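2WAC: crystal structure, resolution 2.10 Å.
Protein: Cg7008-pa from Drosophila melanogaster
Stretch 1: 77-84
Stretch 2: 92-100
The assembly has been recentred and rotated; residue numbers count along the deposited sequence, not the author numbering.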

# COMPACT_ATOMS: atom_id res chain seq x y z
N GLN A 77 11.58 0.41 20.68
CA GLN A 77 12.80 -0.24 21.16
C GLN A 77 13.80 0.80 21.66
O GLN A 77 14.57 1.37 20.88
N GLY A 78 13.79 1.03 22.97
CA GLY A 78 14.65 2.04 23.59
C GLY A 78 14.37 3.44 23.09
O GLY A 78 13.25 3.95 23.21
N SER A 79 15.39 4.06 22.50
CA SER A 79 15.34 5.46 22.04
C SER A 79 14.64 5.65 20.70
O SER A 79 14.44 6.79 20.26
N ASN A 80 14.27 4.55 20.05
CA ASN A 80 13.71 4.58 18.70
C ASN A 80 12.35 3.87 18.61
O ASN A 80 12.02 3.05 19.47
N ALA A 81 11.58 4.21 17.59
CA ALA A 81 10.31 3.53 17.33
C ALA A 81 10.11 3.28 15.84
O ALA A 81 10.62 4.03 15.00
N THR A 82 9.39 2.21 15.52
CA THR A 82 8.97 1.94 14.15
C THR A 82 7.53 2.43 14.00
O THR A 82 6.63 1.99 14.73
N VAL A 83 7.32 3.34 13.05
CA VAL A 83 6.01 3.94 12.82
C VAL A 83 5.49 3.70 11.40
O VAL A 83 6.27 3.53 10.47
N LEU A 84 4.16 3.68 11.27
CA LEU A 84 3.49 3.63 9.98
C LEU A 84 2.81 4.97 9.75
O LEU A 84 2.04 5.43 10.59
N GLU A 92 8.85 3.86 8.74
CA GLU A 92 10.27 4.07 9.05
C GLU A 92 10.58 3.88 10.54
O GLU A 92 9.69 3.99 11.40
N THR A 93 11.84 3.58 10.82
CA THR A 93 12.35 3.55 12.19
C THR A 93 13.04 4.89 12.50
O THR A 93 13.86 5.38 11.73
N LEU A 94 12.69 5.43 13.67
CA LEU A 94 12.83 6.85 13.98
C LEU A 94 13.14 7.07 15.46
O LEU A 94 12.55 6.38 16.30
N PRO A 95 14.04 8.02 15.81
CA PRO A 95 14.13 8.36 17.24
C PRO A 95 12.80 8.86 17.81
O PRO A 95 12.05 9.56 17.13
N THR A 96 12.52 8.48 19.06
CA THR A 96 11.27 8.85 19.73
C THR A 96 11.18 10.34 20.05
O THR A 96 10.08 10.86 20.30
N ASN A 97 12.31 11.04 20.03
CA ASN A 97 12.30 12.50 20.19
C ASN A 97 11.72 13.25 18.98
O ASN A 97 11.55 14.47 19.03
N ARG A 98 11.41 12.52 17.92
CA ARG A 98 10.71 13.07 16.75
C ARG A 98 9.23 12.67 16.75
O ARG A 98 8.53 12.80 15.74
N LEU A 99 8.76 12.18 17.90
CA LEU A 99 7.36 11.84 18.10
C LEU A 99 6.74 12.78 19.13
O LEU A 99 7.39 13.17 20.10
N ALA A 100 5.48 13.13 18.90
CA ALA A 100 4.72 13.94 19.84
C ALA A 100 3.30 13.39 19.97
O ALA A 100 2.85 12.63 19.11

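The two stretches form an antiparallel pair, held first by backbone hydrogen bonds. A81 N donates to L94 O at 2.7 Å, and L94 N returns the bond to A81 O at 2.8 Å. V83 and E92 make the next such pair: V83 N to E92 O is 3.0 Å, and E92 N to V83 O is 3.1 Å. Beyond the strand, T96 N donates to S79 O at 2.8 Å in a nearly straight bond. This ties the start of the 3-10 segment to the type II' turn that runs from Q77 to N80.

A side-chain hydrogen bond joins T82 and T93. T82 OG1 and T93 OG1 lie 3.0 Å apart, and either could be the donor. T82 and T93 are a non-hydrogen-bonded pair with CA atoms 4.2 Å apart, and their side chains share one face of the sheet. Both take the m rotamer, which brings the two hydroxyls together.

T96 is the other polar centre. Its chi1 is p. Its OG1 lies 3.1 Å from S79 O, which also accepts the hydrogen bond from T96 N. Water 1 bridges the stretches: it donates to G78 O at 2.7 Å and hydrogen-bonds T96 OG1 at 3.0 Å. Water 2 makes a second bridge, donating to S79 O at 2.9 Å and accepting from N97 N at 3.2 Å. S79 O meets the segment directly and through water 2; G78 O meets it through water 1.

N80 and P95 are also paired, but their side chains diverge. N80 is m, with chi2 at -65°. Its OD1 still comes within 3.4 Å of P95 CA and 3.8 Å of P95 CG, so the amide oxygen rests against the proline ring.

The apolar packing lies on the sheet face that carries A81, V83, E92 and L94. L99 points toward stretch 1 with chi1 m and chi2 t, and its two methyls reach two alternate residues of the strand, A81 and V83. L99 CD1 is 3.9 Å from A81 CB, and L99 CD2 is 4.0 Å from V83 CG1. V83 is m and buried. T96 adds its methyl to this cluster, with CG2 4.0 Å from A81 CB. L94 is buried on the same face, with chi1 t and chi2 p.

E92 has chi1 p and chi2 t. Its aliphatic part runs along this face, while its carboxylate finds partners outside the contact. Q77, L84, N97, R98 and A100 make no direct contact across the stretches.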

# COMPACT_ATOMS: atom_id res chain seq x y z
CB GLN A 77 13.40 -1.11 20.05
CG GLN A 77 14.62 -1.94 20.48
CD GLN A 77 14.31 -2.91 21.61
OE1 GLN A 77 13.44 -3.77 21.49
NE2 GLN A 77 15.04 -2.78 22.72
CB SER A 79 16.75 6.04 21.96
OG SER A 79 17.40 5.98 23.21
CB ASN A 80 14.70 3.94 17.71
CG ASN A 80 16.08 4.58 17.77
OD1 ASN A 80 16.24 5.76 17.45
ND2 ASN A 80 17.07 3.80 18.18
CB ALA A 81 9.14 4.33 17.88
CB THR A 82 9.07 0.44 13.81
OG1 THR A 82 10.42 0.00 14.00
CG2 THR A 82 8.66 0.18 12.36
CB VAL A 83 5.97 5.47 13.16
CG1 VAL A 83 6.45 5.73 14.59
CG2 VAL A 83 6.78 6.29 12.15
CB LEU A 84 2.45 2.50 9.95
CG LEU A 84 1.39 2.55 8.83
CD1 LEU A 84 1.99 2.20 7.47
CD2 LEU A 84 0.20 1.64 9.14
CB GLU A 92 10.77 5.44 8.57
CG GLU A 92 10.45 6.61 9.49
CD GLU A 92 11.07 7.93 9.02
OE1 GLU A 92 12.14 7.90 8.37
OE2 GLU A 92 10.48 8.99 9.30
CB THR A 93 13.28 2.34 12.43
OG1 THR A 93 12.56 1.14 12.17
CG2 THR A 93 13.78 2.31 13.88
CB LEU A 94 11.49 7.52 13.65
CG LEU A 94 11.48 9.04 13.52
CD1 LEU A 94 12.59 9.43 12.58
CD2 LEU A 94 10.14 9.56 13.02
CB PRO A 95 15.17 9.49 17.27
CG PRO A 95 15.99 9.29 16.05
CD PRO A 95 15.03 8.78 15.01
CB THR A 96 11.05 8.04 21.03
OG1 THR A 96 12.18 8.22 21.90
CG2 THR A 96 10.89 6.56 20.73
CB ASN A 97 13.68 13.06 20.63
CG ASN A 97 14.79 12.81 19.62
OD1 ASN A 97 14.57 12.83 18.41
ND2 ASN A 97 16.00 12.61 20.12
CB ARG A 98 11.39 12.63 15.46
CG ARG A 98 12.73 13.30 15.21
CD ARG A 98 13.40 12.80 13.95
NE ARG A 98 12.76 13.32 12.73
CZ ARG A 98 13.17 14.41 12.08
NH1 ARG A 98 14.21 15.12 12.51
NH2 ARG A 98 12.52 14.79 10.99
CB LEU A 99 7.20 10.39 18.55
CG LEU A 99 7.87 9.29 17.72
CD1 LEU A 99 7.67 7.93 18.36
CD2 LEU A 99 7.36 9.27 16.28
CB ALA A 100 4.70 15.39 19.40
O HOH W 1 12.23 6.27 24.12
O HOH W 2 14.94 9.48 21.12